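Local structure of tRNA (cytidine-2'-O-)-methyltransferase TrmJ (4CNG) at residues Val26-Glu31 with Asn82-Ala87; Tyr34-Ile39 with Phe51-Pro56; Ala58-Ala63 with Met78-Asn83. The protein catalyses 2'-O-methylation of the cytidine at position 32 of tRNA, with S-adenosyl-L-methionine as the methyl donor. The protein carries 1 engineered substitution. One frame throughout, in Å; residues are numbered along the deposited sequence.

Interaction 1. Residues Val26-Glu31 with Asn82-Ala87; sequences VIVEPE and NNFDDA
A buried packing contact, apolar between its side chains, sets Val26 and Val28, on the last residues of a central strand, against Ala87 and Phe84 of a short, weakly bonded helical turn lying over one face of the sheet. Val26 meets Ala87 with both of its branches. CG1 touches Ala87 CB at 3.9 Å, while CG2 lies 3.7 Å from Ala87 O. Two residues on, Val28 reaches Phe84 with CG2 alone. This methyl, anti to the carbonyl carbon of its own residue, lies in the ring plane of Phe84 and meets the edge rather than a face, 3.9 Å from CD1 and 4.0 Å from CE1. CG of Phe84 stands anti to the backbone N (chi1 -178°), which brings the CD1-CE1 edge to Val28. The sheet is parallel, as expected of an alpha/beta SPOUT methyltransferase, and its strand 22-28 runs between strands 50-54 and 125-130. Side chains alternate along it, and Ile27 faces the opposite layer of helices. On the near side, Ile129 of strand 125-130 packs against Val26, Val28 and Phe84, and Glu141 of helix 139-143 also touches Phe84. Ala87 O, beside the Val26 methyl, accepts a hydrogen bond from Arg24 NH1. Asn83 takes the N-cap position of the turn: its OD1 accepts from Asp86 N, and its ND2 donates to Asp86 OD2, but the first distance is improbably short and Asp86 is poorly ordered, which makes the details of this pairing doubtful. The side chain of Val28 also comes within about 4 Å (nearest atoms) of Gly131, inferred to bind the methyl donor, and about 8 Å (nearest atoms) of the bound S-adenosyl-L-homocysteine.

Interaction 2. Residues Tyr34-Ile39 with Phe51-Pro56; sequences YNLGFI and FYVVNP
Ile39 and Leu36, one helical turn apart, press on the ring of Phe51. Ile39 CG2 does the closer touching, 3.8 Å from Phe51 CE1 and 3.9 Å from CZ, and the two side chains cross at about a right angle. Leu36 comes in with CD1, which lies 4.1 Å from Phe51 CZ; it also lies 4.0 Å from Val53 CG2, a distance that holds for one of two modelled conformers of that valine. Phe51 CG is anti to the backbone N (chi1 175°), which extends the ring from the strand toward the helix. Helix and strand run nearly antiparallel: the axes of segments 34-39 and 51-54 make 165° and come no closer than 11.6 Å, as befits the second half of a beta-alpha-beta crossover, in which strand 22-28 leads into helix 33-45, which returns to strand 50-54 beside the first. Leu25 and Ile27 of that first strand add to the apolar layer, packing on both Ile39 and Phe51. Farther out, Asn35 OD1 is hydrogen-bonded to Asn161 ND2 and Ser163 OG, tying the helix to the start of helix 162-175. The helix's outer face belongs to the dimer interface, where Phe38 packs on Phe38 of the second subunit.

Interaction 3. Residues Ala58-Ala63 with Met78-Asn83; sequences ADINEA and MKITNN. Engineered in segment 58-63: Ala58 (natural residue Cys).
Ile60 and Met78 are the residues whose backbones come nearest, and even so their CA atoms stand 10.7 Å apart; side chains alone bridge the two segments. Ile60 opens the short helix 60-64, whereas Met78 is the first residue to leave helical geometry as the chain passes from helix 71-77 toward strand 79-81. Across this distance the tips do the work. Ile60 CD1 meets Ile80 CD1 at 3.7 Å, with the two side chains reaching toward each other tip to tip, and the same Ile60 methyl lies 4.2 Å from Met78 CE. The methionine is extended up to its sulfur and then bends, chi3 74°, a turn that carries CE rather than SD to the isoleucine. The contact thus spans the two ends of a beta-alpha-beta connection in which helices 60-64 and 71-77 link strand 50-54 to strand 79-81, the outermost strand on this side of the sheet within the chain. Asp59 is the N-cap of the first helix: its OD1 takes weak bonds from the backbone N atoms of Asn61 and Glu62. Just before it, Ala58 is an engineered residue. Ile60 also packs on Leu36 of helix 33-45, and Met78 lies against Phe51 and Val53 of the neighbouring strand; Ile80, itself exposed, touches Pro56.

How the interactions relate
The three contacts follow one continuous piece of chain: interaction 2 closes before interaction 3 opens and is nested in the loop closed by interaction 1, while interactions 1 and 3 end on the same stretch, sharing Asn82 and Asn83. Their centres are close, 6 Å apart for interactions 2 and 3 and 9 Å for the other pairs. Neighbouring strands 22-28, 50-54 and 79-81 of one parallel sheet connect them, through bonds such as Phe51 O with Lys79 N, 2.9 Å. Interactions 2 and 3 fasten helices to one face, interaction 1 a helical turn to the other. Together they pack both faces of the sheet from strand 22-28 out to edge strand 79-81, with interaction 3 away from the cofactor sites.

Interaction 1. Residues Val26-Glu31 with Asn82-Ala87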
loop_
_atom_site.group_PDB
_atom_site.type_symbol
_atom_site.label_atom_id
_atom_site.label_comp_id
_atom_site.label_asym_id
_atom_site.label_seq_id
_atom_site.Cartn_x
_atom_site.Cartn_y
_atom_site.Cartn_z
ATOM N N VAL A 26 2.002 -14.407 4.940
ATOM C CA VAL A 26 3.303 -15.053 4.749
ATOM C C VAL A 26 4.149 -14.195 3.827
ATOM O O VAL A 26 3.777 -13.951 2.698
ATOM C CB VAL A 26 3.147 -16.491 4.150
ATOM C CG1 VAL A 26 4.515 -17.102 3.905
ATOM C CG2 VAL A 26 2.264 -17.351 5.018
ATOM N N ILE A 27 5.304 -13.766 4.338
ATOM C CA ILE A 27 6.233 -12.967 3.575
ATOM C C ILE A 27 7.490 -13.807 3.340
ATOM O O ILE A 27 8.136 -14.220 4.286
ATOM C CB ILE A 27 6.587 -11.646 4.287
ATOM C CG1 ILE A 27 5.357 -10.909 4.802
ATOM C CG2 ILE A 27 7.420 -10.760 3.404
ATOM C CD1 ILE A 27 4.390 -10.505 3.714
ATOM N N VAL A 28 7.823 -14.026 2.087
ATOM C CA VAL A 28 8.918 -14.936 1.722
ATOM C C VAL A 28 10.215 -14.162 1.500
ATOM O O VAL A 28 10.344 -13.357 0.583
ATOM C CB VAL A 28 8.567 -15.752 0.492
ATOM C CG1 VAL A 28 9.695 -16.727 0.120
ATOM C CG2 VAL A 28 7.279 -16.510 0.701
ATOM N N GLU A 29 11.199 -14.425 2.369
ATOM C CA GLU A 29 12.551 -13.886 2.262
ATOM C C GLU A 29 12.612 -12.380 2.029
ATOM O O GLU A 29 13.300 -11.914 1.122
ATOM C CB GLU A 29 13.359 -14.679 1.230
ATOM C CG GLU A 29 13.562 -16.132 1.664
ATOM C CD GLU A 29 14.490 -16.955 0.774
ATOM O OE1 GLU A 29 14.682 -16.601 -0.398
ATOM O OE2 GLU A 29 15.007 -17.986 1.256
ATOM N N PRO A 30 11.940 -11.614 2.877
ATOM C CA PRO A 30 12.016 -10.149 2.671
ATOM C C PRO A 30 13.420 -9.660 2.831
ATOM O O PRO A 30 14.151 -10.050 3.751
ATOM C CB PRO A 30 11.093 -9.594 3.727
ATOM C CG PRO A 30 11.119 -10.659 4.794
ATOM C CD PRO A 30 11.174 -11.983 4.050
ATOM N N GLU A 31 13.752 -8.686 1.996
ATOM C CA GLU A 31 15.090 -8.147 1.891
ATOM C C GLU A 31 15.217 -6.768 2.583
ATOM O O GLU A 31 16.270 -6.441 3.117
ATOM C CB GLU A 31 15.449 -8.043 0.395
ATOM C CG GLU A 31 15.459 -9.404 -0.305
ATOM C CD GLU A 31 15.294 -9.432 -1.828
ATOM O OE1 GLU A 31 15.027 -8.401 -2.457
ATOM O OE2 GLU A 31 15.482 -10.527 -2.414
ATOM N N ASN A 82 12.302 -21.361 8.522
ATOM C CA ASN A 82 13.333 -21.476 7.519
ATOM C C ASN A 82 12.840 -21.807 6.139
ATOM O O ASN A 82 13.501 -21.457 5.132
ATOM C CB ASN A 82 14.420 -22.426 7.923
ATOM C CG ASN A 82 15.677 -22.258 7.063
ATOM O OD1 ASN A 82 16.218 -23.235 6.594
ATOM N ND2 ASN A 82 16.086 -21.016 6.784
ATOM N N ASN A 83 11.680 -22.438 6.060
ATOM C CA ASN A 83 11.235 -22.977 4.777
ATOM C C ASN A 83 9.821 -22.579 4.475
ATOM O O ASN A 83 8.969 -22.406 5.360
ATOM C CB ASN A 83 11.301 -24.501 4.738
ATOM C CG ASN A 83 10.362 -25.136 5.738
ATOM O OD1 ASN A 83 9.187 -25.631 5.343
ATOM N ND2 ASN A 83 10.813 -25.154 7.020
ATOM N N PHE A 84 9.598 -22.400 3.196
ATOM C CA PHE A 84 8.286 -22.074 2.697
ATOM C C PHE A 84 7.183 -23.026 3.168
ATOM O O PHE A 84 6.095 -22.644 3.597
ATOM C CB PHE A 84 8.374 -22.042 1.183
ATOM C CG PHE A 84 7.110 -21.667 0.516
ATOM C CD1 PHE A 84 6.732 -20.346 0.434
ATOM C CD2 PHE A 84 6.400 -22.581 -0.179
ATOM C CE1 PHE A 84 5.659 -19.970 -0.315
ATOM C CE2 PHE A 84 5.264 -22.221 -0.858
ATOM C CZ PHE A 84 4.888 -20.912 -0.921
ATOM N N ASP A 85 7.463 -24.311 3.062
ATOM C CA ASP A 85 6.475 -25.317 3.390
ATOM C C ASP A 85 5.981 -25.161 4.815
ATOM O O ASP A 85 4.825 -25.440 5.092
ATOM C CB ASP A 85 7.025 -26.732 3.229
ATOM C CG ASP A 85 7.397 -27.099 1.798
ATOM O OD1 ASP A 85 6.832 -26.571 0.849
ATOM O OD2 ASP A 85 8.087 -28.140 1.628
ATOM N N ASP A 86 6.869 -24.831 5.744
ATOM C CA ASP A 86 6.457 -24.720 7.153
ATOM C C ASP A 86 5.536 -23.527 7.472
ATOM O O ASP A 86 4.829 -23.508 8.480
ATOM C CB ASP A 86 7.693 -24.694 8.061
ATOM C CG ASP A 86 8.331 -26.098 8.264
ATOM O OD1 ASP A 86 7.951 -27.066 7.519
ATOM O OD2 ASP A 86 9.266 -26.211 9.156
ATOM N N ALA A 87 5.585 -22.540 6.587
ATOM C CA ALA A 87 4.770 -21.341 6.720
ATOM C C ALA A 87 3.352 -21.490 6.189
ATOM O O ALA A 87 2.484 -20.675 6.532
ATOM C CB ALA A 87 5.473 -20.167 6.063
#

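Interaction 2. Residues Tyr34-Ile39 with Phe51-Pro56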
loop_
_atom_site.group_PDB
_atom_site.type_symbol
_atom_site.label_atom_id
_atom_site.label_comp_id
_atom_site.label_asym_id
_atom_site.label_seq_id
_atom_site.Cartn_x
_atom_site.Cartn_y
_atom_site.Cartn_z
ATOM N N TYR A 34 12.802 -1.707 5.793
ATOM C CA TYR A 34 11.663 -0.815 5.746
ATOM C C TYR A 34 10.416 -1.610 5.347
ATOM O O TYR A 34 9.367 -1.476 5.981
ATOM C CB TYR A 34 11.929 0.329 4.773
ATOM C CG TYR A 34 12.670 -0.102 3.535
ATOM C CD1 TYR A 34 11.994 -0.590 2.440
ATOM C CD2 TYR A 34 14.060 -0.148 3.517
ATOM C CE1 TYR A 34 12.665 -1.129 1.369
ATOM C CE2 TYR A 34 14.743 -0.605 2.410
ATOM C CZ TYR A 34 14.034 -1.106 1.343
ATOM O OH TYR A 34 14.689 -1.548 0.224
ATOM N N ASN A 35 10.525 -2.496 4.353
ATOM C CA ASN A 35 9.356 -3.270 3.972
ATOM C C ASN A 35 8.896 -4.139 5.113
ATOM O O ASN A 35 7.705 -4.231 5.364
ATOM C CB ASN A 35 9.621 -4.110 2.759
ATOM C CG ASN A 35 9.565 -3.339 1.499
ATOM O OD1 ASN A 35 8.780 -2.409 1.389
ATOM N ND2 ASN A 35 10.319 -3.738 0.516
ATOM N N LEU A 36 9.808 -4.822 5.788
ATOM C CA LEU A 36 9.388 -5.690 6.876
ATOM C C LEU A 36 8.696 -4.882 7.990
ATOM O O LEU A 36 7.670 -5.309 8.512
ATOM C CB LEU A 36 10.584 -6.496 7.387
ATOM C CG LEU A 36 10.287 -7.454 8.548
ATOM C CD1 LEU A 36 9.199 -8.430 8.171
ATOM C CD2 LEU A 36 11.537 -8.166 8.985
ATOM N N GLY A 37 9.275 -3.755 8.370
ATOM C CA GLY A 37 8.652 -2.931 9.370
ATOM C C GLY A 37 7.292 -2.384 8.972
ATOM O O GLY A 37 6.341 -2.398 9.755
ATOM N N PHE A 38 7.190 -1.926 7.729
ATOM C CA PHE A 38 5.929 -1.428 7.229
ATOM C C PHE A 38 4.875 -2.502 7.193
ATOM O O PHE A 38 3.699 -2.235 7.467
ATOM C CB PHE A 38 6.108 -0.809 5.833
ATOM C CG PHE A 38 6.839 0.496 5.809
ATOM C CD1 PHE A 38 6.643 1.431 6.795
ATOM C CD2 PHE A 38 7.729 0.759 4.790
ATOM C CE1 PHE A 38 7.272 2.675 6.720
ATOM C CE2 PHE A 38 8.319 2.002 4.679
ATOM C CZ PHE A 38 8.200 2.884 5.722
ATOM N N ILE A 39 5.262 -3.741 6.861
ATOM C CA ILE A 39 4.331 -4.837 6.899
ATOM C C ILE A 39 3.857 -5.135 8.331
ATOM O O ILE A 39 2.667 -5.336 8.560
ATOM C CB ILE A 39 4.944 -6.088 6.239
ATOM C CG1 ILE A 39 5.057 -5.870 4.737
ATOM C CG2 ILE A 39 4.109 -7.316 6.549
ATOM C CD1 ILE A 39 5.959 -6.847 4.015
ATOM N N PHE A 51 1.173 -14.082 11.348
ATOM C CA PHE A 51 2.170 -13.376 10.572
ATOM C C PHE A 51 3.442 -14.216 10.589
ATOM O O PHE A 51 4.098 -14.317 11.619
ATOM C CB PHE A 51 2.388 -11.973 11.194
ATOM C CG PHE A 51 3.479 -11.147 10.572
ATOM C CD1 PHE A 51 3.770 -11.180 9.236
ATOM C CD2 PHE A 51 4.149 -10.250 11.366
ATOM C CE1 PHE A 51 4.729 -10.350 8.703
ATOM C CE2 PHE A 51 5.122 -9.407 10.848
ATOM C CZ PHE A 51 5.436 -9.486 9.509
ATOM N N TYR A 52 3.767 -14.763 9.417
ATOM C CA TYR A 52 4.943 -15.611 9.219
ATOM C C TYR A 52 5.888 -14.970 8.234
ATOM O O TYR A 52 5.466 -14.456 7.198
ATOM C CB TYR A 52 4.526 -17.004 8.666
ATOM C CG TYR A 52 4.020 -17.965 9.672
ATOM C CD1 TYR A 52 2.845 -17.769 10.340
ATOM C CD2 TYR A 52 4.683 -19.151 9.886
ATOM C CE1 TYR A 52 2.358 -18.672 11.251
ATOM C CE2 TYR A 52 4.217 -20.087 10.793
ATOM C CZ TYR A 52 3.013 -19.864 11.437
ATOM O OH TYR A 52 2.529 -20.778 12.347
ATOM N N VAL A 53 7.177 -15.091 8.513
ATOM C CA VAL A 53 8.203 -14.611 7.637
ATOM C C VAL A 53 9.190 -15.761 7.423
ATOM O O VAL A 53 9.680 -16.346 8.382
ATOM C CB VAL A 53 8.873 -13.366 8.226
ATOM C CG1 VAL A 53 9.979 -12.892 7.327
ATOM C CG2 VAL A 53 7.859 -12.239 8.333
ATOM N N VAL A 54 9.414 -16.101 6.166
ATOM C CA VAL A 54 10.283 -17.197 5.786
ATOM C C VAL A 54 11.691 -16.640 5.556
ATOM O O VAL A 54 11.905 -15.785 4.704
ATOM C CB VAL A 54 9.767 -17.850 4.514
ATOM C CG1 VAL A 54 10.685 -18.995 4.129
ATOM C CG2 VAL A 54 8.345 -18.355 4.654
ATOM N N ASN A 55 12.672 -17.152 6.311
ATOM C CA ASN A 55 14.091 -16.870 6.098
ATOM C C ASN A 55 14.344 -15.371 5.785
ATOM O O ASN A 55 14.844 -15.025 4.731
ATOM C CB ASN A 55 14.639 -17.749 4.971
ATOM C CG ASN A 55 16.128 -17.625 4.808
ATOM O OD1 ASN A 55 16.838 -17.345 5.784
ATOM N ND2 ASN A 55 16.613 -17.768 3.580
ATOM N N PRO A 56 14.002 -14.469 6.712
ATOM C CA PRO A 56 14.158 -13.044 6.448
ATOM C C PRO A 56 15.625 -12.686 6.219
ATOM O O PRO A 56 16.497 -13.137 6.946
ATOM C CB PRO A 56 13.602 -12.397 7.707
ATOM C CG PRO A 56 13.750 -13.419 8.780
ATOM C CD PRO A 56 13.489 -14.716 8.066
#

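Interaction 3. Residues Ala58-Ala63 with Met78-Asn83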
loop_
_atom_site.group_PDB
_atom_site.type_symbol
_atom_site.label_atom_id
_atom_site.label_comp_id
_atom_site.label_asym_id
_atom_site.label_seq_id
_atom_site.Cartn_x
_atom_site.Cartn_y
_atom_site.Cartn_z
ATOM N N ALA A 58 16.258 -9.158 5.728
ATOM C CA ALA A 58 16.227 -7.860 6.387
ATOM C C ALA A 58 16.699 -7.994 7.823
ATOM O O ALA A 58 16.275 -8.913 8.507
ATOM C CB ALA A 58 14.796 -7.322 6.353
ATOM N N ASP A 59 17.368 -6.956 8.326
ATOM C CA ASP A 59 17.773 -6.834 9.740
ATOM C C ASP A 59 16.535 -6.509 10.578
ATOM O O ASP A 59 15.940 -5.442 10.456
ATOM C CB ASP A 59 18.819 -5.698 9.839
ATOM C CG ASP A 59 19.293 -5.401 11.248
ATOM O OD1 ASP A 59 18.696 -5.863 12.242
ATOM O OD2 ASP A 59 20.257 -4.605 11.361
ATOM N N ILE A 60 16.102 -7.440 11.418
ATOM C CA ILE A 60 14.869 -7.295 12.173
ATOM C C ILE A 60 14.921 -6.133 13.175
ATOM O O ILE A 60 13.896 -5.491 13.441
ATOM C CB ILE A 60 14.501 -8.611 12.854
ATOM C CG1 ILE A 60 14.121 -9.617 11.778
ATOM C CG2 ILE A 60 13.359 -8.451 13.826
ATOM C CD1 ILE A 60 14.106 -11.025 12.259
ATOM N N ASN A 61 16.110 -5.883 13.728
ATOM C CA ASN A 61 16.306 -4.782 14.631
ATOM C C ASN A 61 16.025 -3.476 13.923
ATOM O O ASN A 61 15.368 -2.592 14.471
ATOM C CB ASN A 61 17.742 -4.789 15.150
ATOM C CG ASN A 61 17.890 -4.080 16.481
ATOM O OD1 ASN A 61 17.089 -4.278 17.395
ATOM N ND2 ASN A 61 18.969 -3.317 16.627
ATOM N N GLU A 62 16.508 -3.341 12.700
ATOM C CA GLU A 62 16.255 -2.145 11.898
ATOM C C GLU A 62 14.782 -2.030 11.512
ATOM O O GLU A 62 14.224 -0.948 11.474
ATOM C CB GLU A 62 17.143 -2.172 10.647
ATOM C CG GLU A 62 17.133 -0.893 9.830
ATOM C CD GLU A 62 17.665 0.308 10.600
ATOM O OE1 GLU A 62 18.505 0.115 11.509
ATOM O OE2 GLU A 62 17.268 1.449 10.277
ATOM N N ALA A 63 14.157 -3.156 11.220
ATOM C CA ALA A 63 12.770 -3.155 10.798
ATOM C C ALA A 63 11.834 -2.609 11.871
ATOM O O ALA A 63 10.846 -1.974 11.567
ATOM C CB ALA A 63 12.361 -4.566 10.407
ATOM N N MET A 78 5.228 -12.170 15.312
ATOM C CA MET A 78 5.815 -12.674 14.089
ATOM C C MET A 78 6.480 -14.008 14.319
ATOM O O MET A 78 7.234 -14.165 15.269
ATOM C CB MET A 78 6.844 -11.661 13.587
ATOM C CG MET A 78 7.422 -11.983 12.229
ATOM S SD MET A 78 8.612 -10.750 11.719
ATOM C CE MET A 78 9.981 -11.185 12.792
ATOM N N LYS A 79 6.179 -14.961 13.457
ATOM C CA LYS A 79 6.826 -16.272 13.491
ATOM C C LYS A 79 7.799 -16.364 12.334
ATOM O O LYS A 79 7.461 -16.066 11.207
ATOM C CB LYS A 79 5.765 -17.371 13.379
ATOM C CG LYS A 79 4.850 -17.484 14.588
ATOM C CD LYS A 79 3.587 -18.280 14.299
ATOM C CE LYS A 79 2.621 -18.250 15.482
ATOM N NZ LYS A 79 1.203 -18.495 15.088
ATOM N N ILE A 80 9.031 -16.763 12.613
ATOM C CA ILE A 80 10.028 -17.003 11.607
ATOM C C ILE A 80 10.089 -18.505 11.324
ATOM O O ILE A 80 10.066 -19.317 12.248
ATOM C CB ILE A 80 11.391 -16.494 12.076
ATOM C CG1 ILE A 80 11.296 -14.978 12.243
ATOM C CG2 ILE A 80 12.495 -16.864 11.086
ATOM C CD1 ILE A 80 12.545 -14.359 12.844
ATOM N N THR A 81 10.166 -18.881 10.051
ATOM C CA THR A 81 10.473 -20.261 9.643
ATOM C C THR A 81 11.597 -20.241 8.656
ATOM O O THR A 81 11.775 -19.272 7.955
ATOM C CB THR A 81 9.268 -20.975 8.971
ATOM O OG1 THR A 81 8.919 -20.345 7.720
ATOM C CG2 THR A 81 8.083 -21.025 9.884
ATOM N N ASN A 82 12.302 -21.361 8.522
ATOM C CA ASN A 82 13.333 -21.476 7.519
ATOM C C ASN A 82 12.840 -21.807 6.139
ATOM O O ASN A 82 13.501 -21.457 5.132
ATOM C CB ASN A 82 14.420 -22.426 7.923
ATOM C CG ASN A 82 15.677 -22.258 7.063
ATOM O OD1 ASN A 82 16.218 -23.235 6.594
ATOM N ND2 ASN A 82 16.086 -21.016 6.784
ATOM N N ASN A 83 11.680 -22.438 6.060
ATOM C CA ASN A 83 11.235 -22.977 4.777
ATOM C C ASN A 83 9.821 -22.579 4.475
ATOM O O ASN A 83 8.969 -22.406 5.360
ATOM C CB ASN A 83 11.301 -24.501 4.738
ATOM C CG ASN A 83 10.362 -25.136 5.738
ATOM O OD1 ASN A 83 9.187 -25.631 5.343
ATOM N ND2 ASN A 83 10.813 -25.154 7.020
#